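Local coordinates for putative uncharacterized protein (Pseudomonas phage 201phi2-1, PDB 3R4V), which is a phage tubulin-like protein of the tubulin/FtsZ kind, modelled as a single chain with guanosine-5'-diphosphate in its pocket, at residues Glu80-Ile85 and Leu186-Val191; Val175-Asn180 and Asp263-Val268; Ala192-Phe197 and Cys209-Glu214; Lys218-Val223 and Val240-Pro245. One frame throughout, in Å; residues are numbered along the deposited sequence. Where two conformers were deposited one is given.

Interaction 1 (Glu80-Ile85 and Leu186-Val191); sequences EADFYI and LDVHDV
Phe83 and Val191 make the apolar contact between the turn leading into strand 84-89 and the first turn of helix 188-195. One methyl of the valine, CG1, straddles a bond of the ring, lying 3.6 Å from Phe83 CD1 and equally far from CE1, while the two side chains cross at about a right angle. Val191 holds CG1 anti to its backbone N (chi1 171°), which sends this branch out to the phenyl ring. A stiff, branched valine suits such a place, offering a methyl to a flat neighbour at little cost in freedom. Nearer the surface, Asp82 CB meets Val188 CG1 at 4.2 Å, and the carboxylate of Asp82 is held by Gln181 through OD2. A water completes this outer part by donating to two carbonyls, Asp82 O at 3.2 Å and Val188 O at 3.0 Å. Asp187 stands at the N-cap, and the Asp190 side chain holds its backbone N: Asp190 OD2 accepts from Asp187 N at 2.8 Å, met from above the carboxylate plane, and Asp190 OD1 forms a salt bridge with Lys249. Tyr84, at the start of the strand, accepts at OH from Ala81 N of the preceding turn at 2.9 Å and also bonds Arg109. Phe83 packs on Val175 of helix 161-178, Val179 just after it and Val114 of strand 113-119, so the contact lies where two successive helices meet the central sheet.

Interaction 2 (Val175-Asn180 and Asp263-Val268); sequences VVLLVN and DQIHFV
Leu178, in the last turn of helix 161-178, reaches Phe267 of strand 264-270 with all four carbons of its side chain. Its CB starts above the rim of the ring, 3.7 Å from Phe267 CZ, and Leu178 CG follows at 4.1 Å from Phe267 CE1. Of the two methyls, Leu178 CD1 stays above the rim, 3.8 Å from Phe267 CE1, whereas CD2 sits over the centre of the same face, 3.7 Å from the centroid and only 7° off the normal, a CH-pi contact. With CG anti to the backbone N (chi1 172°), the leucine points at a phenylalanine coming from the opposite direction. This is helix-on-sheet packing: the helix that, as in tubulin and FtsZ, probably links the nucleotide-binding part to the C-terminal part lies against a strand of the latter. Long, flexible aliphatic chains suit that surface, and Leu177 CD2 touches Ile265 CD1 at 3.6 Å. Val175 CG2 approaches Phe267 CE2 more distantly, at 4.2 Å.

Interaction 3 (Ala192-Phe197 and Cys209-Glu214); sequences ANWVRF and CELHIE
Segment 192-197 carries the end of helix 188-195, which Arg196 leaves with its N still bonded to Ala192 O at 2.8 Å, while segment 209-214 is extended throughout as part of strand 208-214. Two pairs of side chains bridge them, and in both an aromatic ring offers its edge. Trp194 uses the benzo side of its indole: Leu211 CD1 lies near the ring plane, 3.6 Å from Trp194 CZ2 and 3.9 Å from CH2, and the two side chains cross at about a right angle. The indole CG is anti to the backbone N (chi1 162°), and the large ring brings its far rim to the strand although its CB is not aimed there. Such a long, flat residue can span from helix to sheet, and its NE1 gives a weak hydrogen bond to Phe267 O. Phe197 presents its CZ edge to Cys209, whose SG is 3.7 Å from Phe197 CZ. The sulfur stands 5.0 Å from the ring centroid and 88° off the normal, an in-plane sulfur-aromatic contact. Cysteine is small and polarisable, which suits a buried spot beside a ring. With the sulfur in the ring plane, it faces the slightly positive ring hydrogens and not the electron-rich faces, probably adding a mild electrostatic attraction to the dispersion that probably dominates both pairs.

Interaction 4 (Lys218-Val223 and Val240-Pro245); sequences KDAENV and VAFGTP
Phe242 is the residue that the preceding turn delivers onto Ala220 and Glu221 of helix 217-221: Val240 leads into Ala241, the centre of an inverse gamma turn in which Phe242 N bonds weakly to Val240 O at 2.9 Å. With CG between backbone N and carbonyl carbon (chi1 63°), the ring receives Glu221 CG at 3.3 Å from Phe242 CD1 and Ala220 CB at 3.7 Å from Phe242 CZ. A small alanine lets the ring come close to the helix, while the extended glutamate crosses it at an angle through CG. Here a loop between strands 228-233 and 247-252 folds over a short helix on the C-terminal strands of the sheet of this tubulin-like protein; His266 of strand 264-270 meets the ring edge-to-face. The carboxylate stands 87° from the ring plane, with OE2 beside Phe242 CB and in a salt bridge with Arg217. At Gly243, whose positive phi (77°) suits glycine, the backbone N is linked weakly through a water to that same OE2.

Interactions 2 and 3 are wholly buried and interaction 1 is partly so; interaction 4 is buried at Ala220 and Phe242 but lies farthest from the chain's centre. Helix 188-195 serves both 1 and 3, first with its opening turn and then with its last. Interaction 1 touches interaction 2 where Ile85 CD1 packs on Val175 CG1, while 2 and 3 share neighbouring strands, joined by probable hydrogen bonds such as His266 N to Glu214 O. His266 and Val268 belong to interaction 2 yet also pack on residues of interaction 4, on the other face of strand 264-270. Interactions 2 and 3 meet through carbon and sulfur; 1 and 4 add bridging water and charged groups toward the solvent side.

Interaction 1 (Glu80-Ile85 and Leu186-Val191)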
loop_
_atom_site.group_PDB
_atom_site.type_symbol
_atom_site.label_atom_id
_atom_site.label_comp_id
_atom_site.label_asym_id
_atom_site.label_seq_id
_atom_site.Cartn_x
_atom_site.Cartn_y
_atom_site.Cartn_z
ATOM N N GLU A 80 -1.421 5.523 -19.261
ATOM C CA GLU A 80 -2.319 6.490 -18.645
ATOM C C GLU A 80 -3.612 5.778 -18.280
ATOM O O GLU A 80 -4.176 5.043 -19.094
ATOM C CB GLU A 80 -2.619 7.647 -19.599
ATOM C CG GLU A 80 -1.420 8.533 -19.927
ATOM C CD GLU A 80 -0.932 9.342 -18.731
ATOM O OE1 GLU A 80 -1.766 9.709 -17.870
ATOM O OE2 GLU A 80 0.288 9.615 -18.655
ATOM N N ALA A 81 -4.079 5.985 -17.058
ATOM C CA ALA A 81 -5.331 5.372 -16.627
ATOM C C ALA A 81 -6.179 6.342 -15.820
ATOM O O ALA A 81 -5.669 7.309 -15.254
ATOM C CB ALA A 81 -5.059 4.110 -15.828
ATOM N N ASP A 82 -7.480 6.075 -15.776
ATOM C CA ASP A 82 -8.406 6.887 -14.998
ATOM C C ASP A 82 -8.259 6.681 -13.489
ATOM O O ASP A 82 -8.689 7.522 -12.698
ATOM C CB ASP A 82 -9.848 6.608 -15.420
ATOM C CG ASP A 82 -10.172 7.163 -16.801
ATOM O OD1 ASP A 82 -9.542 8.169 -17.196
ATOM O OD2 ASP A 82 -11.054 6.590 -17.484
ATOM N N PHE A 83 -7.679 5.553 -13.091
ATOM C CA PHE A 83 -7.466 5.274 -11.679
ATOM C C PHE A 83 -6.311 4.300 -11.546
ATOM O O PHE A 83 -6.067 3.504 -12.448
ATOM C CB PHE A 83 -8.749 4.675 -11.073
ATOM C CG PHE A 83 -8.779 4.672 -9.567
ATOM C CD1 PHE A 83 -9.245 5.774 -8.858
ATOM C CD2 PHE A 83 -8.364 3.563 -8.860
ATOM C CE1 PHE A 83 -9.287 5.766 -7.468
ATOM C CE2 PHE A 83 -8.399 3.547 -7.473
ATOM C CZ PHE A 83 -8.868 4.646 -6.772
ATOM N N TYR A 84 -5.567 4.375 -10.443
ATOM C CA TYR A 84 -4.496 3.406 -10.214
ATOM C C TYR A 84 -4.617 2.775 -8.839
ATOM O O TYR A 84 -5.117 3.381 -7.901
ATOM C CB TYR A 84 -3.104 4.050 -10.325
ATOM C CG TYR A 84 -2.846 4.824 -11.610
ATOM C CD1 TYR A 84 -2.037 4.299 -12.622
ATOM C CD2 TYR A 84 -3.398 6.085 -11.802
ATOM C CE1 TYR A 84 -1.787 5.020 -13.799
ATOM C CE2 TYR A 84 -3.150 6.806 -12.967
ATOM C CZ TYR A 84 -2.355 6.265 -13.959
ATOM O OH TYR A 84 -2.119 6.994 -15.100
ATOM N N ILE A 85 -4.124 1.558 -8.714
ATOM C CA ILE A 85 -4.010 0.925 -7.410
ATOM C C ILE A 85 -2.550 0.519 -7.248
ATOM O O ILE A 85 -1.984 -0.109 -8.145
ATOM C CB ILE A 85 -4.909 -0.308 -7.331
ATOM C CG1 ILE A 85 -6.372 0.105 -7.555
ATOM C CG2 ILE A 85 -4.718 -1.046 -5.997
ATOM C CD1 ILE A 85 -7.336 -1.054 -7.742
ATOM N N LEU A 186 -22.481 7.573 -10.781
ATOM C CA LEU A 186 -21.068 7.684 -10.414
ATOM C C LEU A 186 -20.143 7.933 -11.609
ATOM O O LEU A 186 -20.010 7.093 -12.505
ATOM C CB LEU A 186 -20.613 6.450 -9.635
ATOM C CG LEU A 186 -19.280 6.609 -8.908
ATOM C CD1 LEU A 186 -19.433 7.568 -7.731
ATOM C CD2 LEU A 186 -18.759 5.262 -8.441
ATOM N N ASP A 187 -19.479 9.084 -11.555
ATOM C CA ASP A 187 -18.626 9.620 -12.606
ATOM C C ASP A 187 -17.156 9.282 -12.359
ATOM O O ASP A 187 -16.771 8.915 -11.246
ATOM C CB ASP A 187 -18.766 11.144 -12.571
ATOM C CG ASP A 187 -18.783 11.760 -13.935
ATOM O OD1 ASP A 187 -18.034 11.283 -14.812
ATOM O OD2 ASP A 187 -19.547 12.730 -14.128
ATOM N N VAL A 188 -16.323 9.423 -13.387
ATOM C CA VAL A 188 -14.883 9.374 -13.174
ATOM C C VAL A 188 -14.468 10.574 -12.329
ATOM O O VAL A 188 -13.538 10.493 -11.521
ATOM C CB VAL A 188 -14.089 9.395 -14.490
ATOM C CG1 VAL A 188 -12.604 9.541 -14.195
ATOM C CG2 VAL A 188 -14.341 8.136 -15.285
ATOM N N HIS A 189 -15.166 11.687 -12.519
ATOM C CA HIS A 189 -14.880 12.893 -11.758
ATOM C C HIS A 189 -15.306 12.758 -10.301
ATOM O O HIS A 189 -14.675 13.329 -9.413
ATOM C CB HIS A 189 -15.534 14.107 -12.415
ATOM C CG HIS A 189 -15.074 14.340 -13.820
ATOM N ND1 HIS A 189 -15.875 14.099 -14.916
ATOM C CD2 HIS A 189 -13.884 14.761 -14.309
ATOM C CE1 HIS A 189 -15.203 14.381 -16.019
ATOM N NE2 HIS A 189 -13.992 14.784 -15.678
ATOM N N ASP A 190 -16.365 11.992 -10.057
ATOM C CA ASP A 190 -16.808 11.725 -8.695
ATOM C C ASP A 190 -15.729 10.957 -7.937
ATOM O O ASP A 190 -15.392 11.300 -6.811
ATOM C CB ASP A 190 -18.114 10.931 -8.693
ATOM C CG ASP A 190 -19.284 11.727 -9.240
ATOM O OD1 ASP A 190 -19.287 12.969 -9.095
ATOM O OD2 ASP A 190 -20.208 11.110 -9.812
ATOM N N VAL A 191 -15.187 9.921 -8.570
ATOM C CA VAL A 191 -14.106 9.146 -7.964
ATOM C C VAL A 191 -12.874 10.013 -7.724
ATOM O O VAL A 191 -12.291 9.975 -6.638
ATOM C CB VAL A 191 -13.736 7.917 -8.816
ATOM C CG1 VAL A 191 -12.470 7.247 -8.286
ATOM C CG2 VAL A 191 -14.907 6.931 -8.851
HETATM O O HOH W 1 -11.359 8.499 -11.234
#

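Interaction 2 (Val175-Asn180 and Asp263-Val268)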
loop_
_atom_site.group_PDB
_atom_site.type_symbol
_atom_site.label_atom_id
_atom_site.label_comp_id
_atom_site.label_asym_id
_atom_site.label_seq_id
_atom_site.Cartn_x
_atom_site.Cartn_y
_atom_site.Cartn_z
ATOM N N VAL A 175 -12.174 -2.356 -5.073
ATOM C CA VAL A 175 -11.794 -1.072 -5.657
ATOM C C VAL A 175 -11.874 -1.142 -7.185
ATOM O O VAL A 175 -12.281 -0.178 -7.831
ATOM C CB VAL A 175 -10.367 -0.605 -5.214
ATOM C CG1 VAL A 175 -10.022 0.718 -5.896
ATOM C CG2 VAL A 175 -10.340 -0.446 -3.716
ATOM N N VAL A 176 -11.480 -2.277 -7.763
ATOM C CA VAL A 176 -11.584 -2.451 -9.213
ATOM C C VAL A 176 -13.043 -2.336 -9.618
ATOM O O VAL A 176 -13.369 -1.720 -10.627
ATOM C CB VAL A 176 -10.979 -3.789 -9.690
ATOM C CG1 VAL A 176 -11.344 -4.059 -11.145
ATOM C CG2 VAL A 176 -9.452 -3.754 -9.517
ATOM N N LEU A 177 -13.916 -2.896 -8.790
ATOM C CA LEU A 177 -15.362 -2.810 -9.023
ATOM C C LEU A 177 -15.828 -1.358 -8.920
ATOM O O LEU A 177 -16.522 -0.842 -9.806
ATOM C CB LEU A 177 -16.103 -3.671 -8.005
ATOM C CG LEU A 177 -17.607 -3.459 -7.901
ATOM C CD1 LEU A 177 -18.272 -3.953 -9.174
ATOM C CD2 LEU A 177 -18.156 -4.176 -6.669
ATOM N N LEU A 178 -15.436 -0.702 -7.831
ATOM C CA LEU A 178 -15.775 0.701 -7.604
ATOM C C LEU A 178 -15.507 1.561 -8.832
ATOM O O LEU A 178 -16.356 2.375 -9.216
ATOM C CB LEU A 178 -14.997 1.256 -6.402
ATOM C CG LEU A 178 -15.104 2.770 -6.152
ATOM C CD1 LEU A 178 -16.549 3.145 -5.823
ATOM C CD2 LEU A 178 -14.155 3.237 -5.030
ATOM N N VAL A 179 -14.325 1.399 -9.434
ATOM C CA VAL A 179 -13.882 2.279 -10.520
ATOM C C VAL A 179 -14.155 1.707 -11.925
ATOM O O VAL A 179 -13.574 2.159 -12.910
ATOM C CB VAL A 179 -12.389 2.698 -10.332
ATOM C CG1 VAL A 179 -12.199 3.274 -8.929
ATOM C CG2 VAL A 179 -11.473 1.499 -10.509
ATOM N N ASN A 180 -15.063 0.736 -12.016
ATOM C CA ASN A 180 -15.385 0.122 -13.311
ATOM C C ASN A 180 -16.313 0.951 -14.228
ATOM O O ASN A 180 -16.620 0.538 -15.346
ATOM C CB ASN A 180 -15.907 -1.313 -13.131
ATOM C CG ASN A 180 -17.419 -1.382 -12.832
ATOM O OD1 ASN A 180 -18.110 -0.365 -12.732
ATOM N ND2 ASN A 180 -17.930 -2.603 -12.704
ATOM N N ASP A 263 -23.952 -6.478 -1.452
ATOM C CA ASP A 263 -25.129 -5.637 -1.635
ATOM C C ASP A 263 -24.848 -4.145 -1.419
ATOM O O ASP A 263 -25.508 -3.284 -1.999
ATOM C CB ASP A 263 -26.249 -6.107 -0.705
ATOM C CG ASP A 263 -27.566 -5.408 -0.976
ATOM O OD1 ASP A 263 -28.268 -5.806 -1.932
ATOM O OD2 ASP A 263 -27.903 -4.467 -0.224
ATOM N N GLN A 264 -23.881 -3.836 -0.565
ATOM C CA GLN A 264 -23.445 -2.454 -0.403
ATOM C C GLN A 264 -21.994 -2.435 0.037
ATOM O O GLN A 264 -21.549 -3.323 0.774
ATOM C CB GLN A 264 -24.333 -1.686 0.578
ATOM C CG GLN A 264 -24.242 -2.145 2.016
ATOM C CD GLN A 264 -25.280 -1.467 2.896
ATOM O OE1 GLN A 264 -26.477 -1.758 2.803
ATOM N NE2 GLN A 264 -24.833 -0.554 3.742
ATOM N N ILE A 265 -21.250 -1.447 -0.454
ATOM C CA ILE A 265 -19.827 -1.315 -0.146
ATOM C C ILE A 265 -19.564 0.164 0.091
ATOM O O ILE A 265 -19.990 0.993 -0.710
ATOM C CB ILE A 265 -18.910 -1.819 -1.299
ATOM C CG1 ILE A 265 -19.386 -3.174 -1.832
ATOM C CG2 ILE A 265 -17.440 -1.901 -0.840
ATOM C CD1 ILE A 265 -18.702 -3.616 -3.107
ATOM N N HIS A 266 -18.891 0.488 1.194
ATOM C CA HIS A 266 -18.565 1.871 1.542
ATOM C C HIS A 266 -17.071 2.043 1.597
ATOM O O HIS A 266 -16.384 1.277 2.267
ATOM C CB HIS A 266 -19.167 2.232 2.900
ATOM C CG HIS A 266 -20.631 1.918 3.002
ATOM N ND1 HIS A 266 -21.610 2.768 2.532
ATOM C CD2 HIS A 266 -21.277 0.835 3.489
ATOM C CE1 HIS A 266 -22.796 2.226 2.735
ATOM N NE2 HIS A 266 -22.624 1.049 3.310
ATOM N N PHE A 267 -16.577 3.061 0.903
ATOM C CA PHE A 267 -15.146 3.333 0.839
ATOM C C PHE A 267 -14.935 4.642 1.576
ATOM O O PHE A 267 -15.272 5.714 1.057
ATOM C CB PHE A 267 -14.731 3.460 -0.626
ATOM C CG PHE A 267 -15.037 2.232 -1.457
ATOM C CD1 PHE A 267 -16.306 2.031 -1.988
ATOM C CD2 PHE A 267 -14.066 1.283 -1.698
ATOM C CE1 PHE A 267 -16.585 0.906 -2.753
ATOM C CE2 PHE A 267 -14.337 0.153 -2.459
ATOM C CZ PHE A 267 -15.597 -0.041 -2.983
ATOM N N VAL A 268 -14.438 4.558 2.798
ATOM C CA VAL A 268 -14.376 5.731 3.662
ATOM C C VAL A 268 -12.934 6.120 3.901
ATOM O O VAL A 268 -12.120 5.287 4.281
ATOM C CB VAL A 268 -15.034 5.452 5.006
ATOM C CG1 VAL A 268 -15.198 6.764 5.796
ATOM C CG2 VAL A 268 -16.391 4.764 4.794
#

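Interaction 3 (Ala192-Phe197 and Cys209-Glu214)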
loop_
_atom_site.group_PDB
_atom_site.type_symbol
_atom_site.label_atom_id
_atom_site.label_comp_id
_atom_site.label_asym_id
_atom_site.label_seq_id
_atom_site.Cartn_x
_atom_site.Cartn_y
_atom_site.Cartn_z
ATOM N N ALA A 192 -12.497 10.814 -8.720
ATOM C CA ALA A 192 -11.324 11.685 -8.593
ATOM C C ALA A 192 -11.478 12.621 -7.404
ATOM O O ALA A 192 -10.563 12.768 -6.594
ATOM C CB ALA A 192 -11.083 12.485 -9.883
ATOM N N ASN A 193 -12.644 13.247 -7.282
ATOM C CA ASN A 193 -12.857 14.196 -6.196
ATOM C C ASN A 193 -13.064 13.563 -4.823
ATOM O O ASN A 193 -12.978 14.254 -3.803
ATOM C CB ASN A 193 -13.979 15.166 -6.533
ATOM C CG ASN A 193 -13.564 16.161 -7.593
ATOM O OD1 ASN A 193 -12.531 16.830 -7.464
ATOM N ND2 ASN A 193 -14.337 16.237 -8.664
ATOM N N TRP A 194 -13.337 12.261 -4.803
ATOM C CA TRP A 194 -13.384 11.512 -3.562
ATOM C C TRP A 194 -11.982 11.336 -3.009
ATOM O O TRP A 194 -11.733 11.609 -1.838
ATOM C CB TRP A 194 -14.031 10.138 -3.790
ATOM C CG TRP A 194 -13.767 9.104 -2.730
ATOM C CD1 TRP A 194 -14.192 9.124 -1.433
ATOM C CD2 TRP A 194 -13.038 7.882 -2.897
ATOM N NE1 TRP A 194 -13.766 7.982 -0.778
ATOM C CE2 TRP A 194 -13.053 7.208 -1.657
ATOM C CE3 TRP A 194 -12.366 7.296 -3.975
ATOM C CZ2 TRP A 194 -12.422 5.977 -1.464
ATOM C CZ3 TRP A 194 -11.741 6.069 -3.786
ATOM C CH2 TRP A 194 -11.773 5.424 -2.543
ATOM N N VAL A 195 -11.063 10.869 -3.849
ATOM C CA VAL A 195 -9.735 10.503 -3.358
ATOM C C VAL A 195 -8.745 11.681 -3.368
ATOM O O VAL A 195 -7.839 11.748 -2.522
ATOM C CB VAL A 195 -9.167 9.272 -4.116
ATOM C CG1 VAL A 195 -8.783 9.628 -5.552
ATOM C CG2 VAL A 195 -7.986 8.709 -3.359
ATOM N N ARG A 196 -8.929 12.609 -4.310
ATOM C CA ARG A 196 -8.149 13.851 -4.359
ATOM C C ARG A 196 -8.948 14.984 -3.701
ATOM O O ARG A 196 -9.158 16.043 -4.302
ATOM C CB ARG A 196 -7.837 14.228 -5.806
ATOM C CG ARG A 196 -7.011 13.201 -6.589
ATOM C CD ARG A 196 -6.775 13.700 -8.037
ATOM N NE ARG A 196 -6.102 14.997 -8.024
ATOM C CZ ARG A 196 -4.785 15.136 -7.946
ATOM N NH1 ARG A 196 -4.013 14.058 -7.933
ATOM N NH2 ARG A 196 -4.237 16.341 -7.896
ATOM N N PHE A 197 -9.407 14.753 -2.474
ATOM C CA PHE A 197 -10.373 15.661 -1.856
ATOM C C PHE A 197 -9.835 17.069 -1.595
ATOM O O PHE A 197 -10.608 18.006 -1.499
ATOM C CB PHE A 197 -10.997 15.059 -0.589
ATOM C CG PHE A 197 -9.994 14.670 0.467
ATOM C CD1 PHE A 197 -9.504 15.618 1.360
ATOM C CD2 PHE A 197 -9.550 13.353 0.575
ATOM C CE1 PHE A 197 -8.577 15.277 2.336
ATOM C CE2 PHE A 197 -8.631 12.995 1.557
ATOM C CZ PHE A 197 -8.145 13.952 2.440
ATOM N N CYS A 209 -3.604 9.274 4.496
ATOM C CA CYS A 209 -4.946 8.966 4.941
ATOM C C CYS A 209 -5.156 7.468 4.850
ATOM O O CYS A 209 -4.480 6.803 4.077
ATOM C CB CYS A 209 -5.959 9.617 4.004
ATOM S SG CYS A 209 -5.908 11.405 4.037
ATOM N N GLU A 210 -6.111 6.943 5.614
ATOM C CA GLU A 210 -6.486 5.540 5.469
ATOM C C GLU A 210 -7.751 5.378 4.649
ATOM O O GLU A 210 -8.669 6.181 4.736
ATOM C CB GLU A 210 -6.759 4.899 6.811
ATOM C CG GLU A 210 -5.563 4.504 7.652
ATOM C CD GLU A 210 -6.024 3.779 8.920
ATOM O OE1 GLU A 210 -6.139 2.534 8.889
ATOM O OE2 GLU A 210 -6.315 4.446 9.942
ATOM N N LEU A 211 -7.791 4.300 3.884
ATOM C CA LEU A 211 -8.978 3.872 3.175
ATOM C C LEU A 211 -9.575 2.722 3.961
ATOM O O LEU A 211 -8.886 1.749 4.273
ATOM C CB LEU A 211 -8.588 3.374 1.791
ATOM C CG LEU A 211 -9.675 2.676 0.968
ATOM C CD1 LEU A 211 -10.894 3.585 0.797
ATOM C CD2 LEU A 211 -9.168 2.200 -0.362
ATOM N N HIS A 212 -10.860 2.828 4.264
ATOM C CA HIS A 212 -11.573 1.756 4.964
ATOM C C HIS A 212 -12.629 1.248 4.019
ATOM O O HIS A 212 -13.378 2.038 3.449
ATOM C CB HIS A 212 -12.247 2.289 6.228
ATOM C CG HIS A 212 -11.300 2.928 7.190
ATOM N ND1 HIS A 212 -10.753 2.249 8.254
ATOM C CD2 HIS A 212 -10.798 4.185 7.243
ATOM C CE1 HIS A 212 -9.962 3.064 8.932
ATOM N NE2 HIS A 212 -9.965 4.243 8.333
ATOM N N ILE A 213 -12.688 -0.070 3.846
ATOM C CA ILE A 213 -13.617 -0.656 2.885
ATOM C C ILE A 213 -14.582 -1.553 3.647
ATOM O O ILE A 213 -14.199 -2.618 4.132
ATOM C CB ILE A 213 -12.872 -1.468 1.786
ATOM C CG1 ILE A 213 -11.874 -0.575 1.028
ATOM C CG2 ILE A 213 -13.882 -2.101 0.826
ATOM C CD1 ILE A 213 -10.888 -1.356 0.163
ATOM N N GLU A 214 -15.834 -1.113 3.773
ATOM C CA GLU A 214 -16.767 -1.775 4.671
ATOM C C GLU A 214 -17.987 -2.211 3.894
ATOM O O GLU A 214 -18.339 -1.591 2.890
ATOM C CB GLU A 214 -17.207 -0.815 5.782
ATOM C CG GLU A 214 -16.055 -0.136 6.499
ATOM C CD GLU A 214 -15.173 -1.108 7.232
ATOM O OE1 GLU A 214 -15.636 -2.234 7.529
ATOM O OE2 GLU A 214 -14.003 -0.752 7.497
#

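Interaction 4 (Lys218-Val223 and Val240-Pro245)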
loop_
_atom_site.group_PDB
_atom_site.type_symbol
_atom_site.label_atom_id
_atom_site.label_comp_id
_atom_site.label_asym_id
_atom_site.label_seq_id
_atom_site.Cartn_x
_atom_site.Cartn_y
_atom_site.Cartn_z
ATOM N N LYS A 218 -23.194 0.171 9.463
ATOM C CA LYS A 218 -22.721 0.239 10.845
ATOM C C LYS A 218 -21.199 0.357 10.934
ATOM O O LYS A 218 -20.681 1.200 11.664
ATOM C CB LYS A 218 -23.175 -1.000 11.621
ATOM C CG LYS A 218 -23.199 -0.836 13.133
ATOM C CD LYS A 218 -24.446 -0.091 13.583
ATOM C CE LYS A 218 -24.557 -0.057 15.099
ATOM N NZ LYS A 218 -23.414 0.660 15.732
ATOM N N ASP A 219 -20.499 -0.503 10.200
ATOM C CA ASP A 219 -19.044 -0.494 10.166
ATOM C C ASP A 219 -18.524 0.808 9.565
ATOM O O ASP A 219 -17.516 1.350 10.017
ATOM C CB ASP A 219 -18.511 -1.672 9.329
ATOM C CG ASP A 219 -18.750 -3.028 9.983
ATOM O OD1 ASP A 219 -18.546 -3.136 11.210
ATOM O OD2 ASP A 219 -19.132 -3.989 9.267
ATOM N N ALA A 220 -19.195 1.292 8.525
ATOM C CA ALA A 220 -18.736 2.502 7.849
ATOM C C ALA A 220 -18.936 3.721 8.746
ATOM O O ALA A 220 -18.072 4.605 8.789
ATOM C CB ALA A 220 -19.447 2.689 6.512
ATOM N N GLU A 221 -20.061 3.755 9.468
ATOM C CA GLU A 221 -20.355 4.841 10.413
ATOM C C GLU A 221 -19.363 4.869 11.554
ATOM O O GLU A 221 -19.157 5.903 12.174
ATOM C CB GLU A 221 -21.742 4.697 11.044
ATOM C CG GLU A 221 -22.907 4.882 10.116
ATOM C CD GLU A 221 -24.232 4.788 10.857
ATOM O OE1 GLU A 221 -24.398 3.856 11.682
ATOM O OE2 GLU A 221 -25.098 5.656 10.619
ATOM N N ASN A 222 -18.763 3.725 11.850
ATOM C CA ASN A 222 -17.810 3.665 12.945
ATOM C C ASN A 222 -16.385 4.108 12.578
ATOM O O ASN A 222 -15.505 4.125 13.439
ATOM C CB ASN A 222 -17.812 2.274 13.582
ATOM C CG ASN A 222 -19.181 1.890 14.151
ATOM O OD1 ASN A 222 -19.998 2.754 14.491
ATOM N ND2 ASN A 222 -19.432 0.585 14.254
ATOM N N VAL A 223 -16.156 4.477 11.318
ATOM C CA VAL A 223 -14.859 5.045 10.937
ATOM C C VAL A 223 -14.762 6.432 11.575
ATOM O O VAL A 223 -15.597 7.291 11.319
ATOM C CB VAL A 223 -14.704 5.172 9.405
ATOM C CG1 VAL A 223 -13.397 5.870 9.058
ATOM C CG2 VAL A 223 -14.778 3.805 8.734
ATOM N N VAL A 240 -28.797 5.348 2.611
ATOM C CA VAL A 240 -28.958 6.213 3.773
ATOM C C VAL A 240 -27.768 7.158 3.886
ATOM O O VAL A 240 -26.619 6.719 3.935
ATOM C CB VAL A 240 -29.079 5.399 5.072
ATOM C CG1 VAL A 240 -28.958 6.311 6.280
ATOM C CG2 VAL A 240 -30.395 4.635 5.097
ATOM N N ALA A 241 -28.043 8.457 3.910
ATOM C CA ALA A 241 -26.983 9.451 4.003
ATOM C C ALA A 241 -26.468 9.546 5.432
ATOM O O ALA A 241 -26.843 10.448 6.176
ATOM C CB ALA A 241 -27.487 10.810 3.527
ATOM N N PHE A 242 -25.604 8.612 5.812
ATOM C CA PHE A 242 -25.120 8.528 7.185
ATOM C C PHE A 242 -23.746 9.172 7.337
ATOM O O PHE A 242 -23.103 9.530 6.349
ATOM C CB PHE A 242 -25.032 7.067 7.611
ATOM C CG PHE A 242 -24.052 6.266 6.803
ATOM C CD1 PHE A 242 -22.705 6.283 7.112
ATOM C CD2 PHE A 242 -24.480 5.500 5.733
ATOM C CE1 PHE A 242 -21.803 5.549 6.371
ATOM C CE2 PHE A 242 -23.580 4.764 4.986
ATOM C CZ PHE A 242 -22.239 4.790 5.307
ATOM N N GLY A 243 -23.296 9.305 8.581
ATOM C CA GLY A 243 -21.975 9.837 8.859
ATOM C C GLY A 243 -21.871 11.346 8.729
ATOM O O GLY A 243 -22.857 12.020 8.413
ATOM N N THR A 244 -20.669 11.868 8.970
ATOM C CA THR A 244 -20.379 13.299 8.883
ATOM C C THR A 244 -19.181 13.651 7.978
ATOM O O THR A 244 -18.413 14.565 8.284
ATOM C CB THR A 244 -20.093 13.879 10.284
ATOM O OG1 THR A 244 -19.284 12.954 11.022
ATOM C CG2 THR A 244 -21.385 14.119 11.039
ATOM N N PRO A 245 -19.010 12.931 6.860
ATOM C CA PRO A 245 -17.862 13.280 6.018
ATOM C C PRO A 245 -18.042 14.642 5.363
ATOM O O PRO A 245 -19.165 15.141 5.256
ATOM C CB PRO A 245 -17.883 12.194 4.946
ATOM C CG PRO A 245 -19.312 11.812 4.843
ATOM C CD PRO A 245 -19.854 11.897 6.238
HETATM O O HOH W 2 -23.339 7.853 11.710
#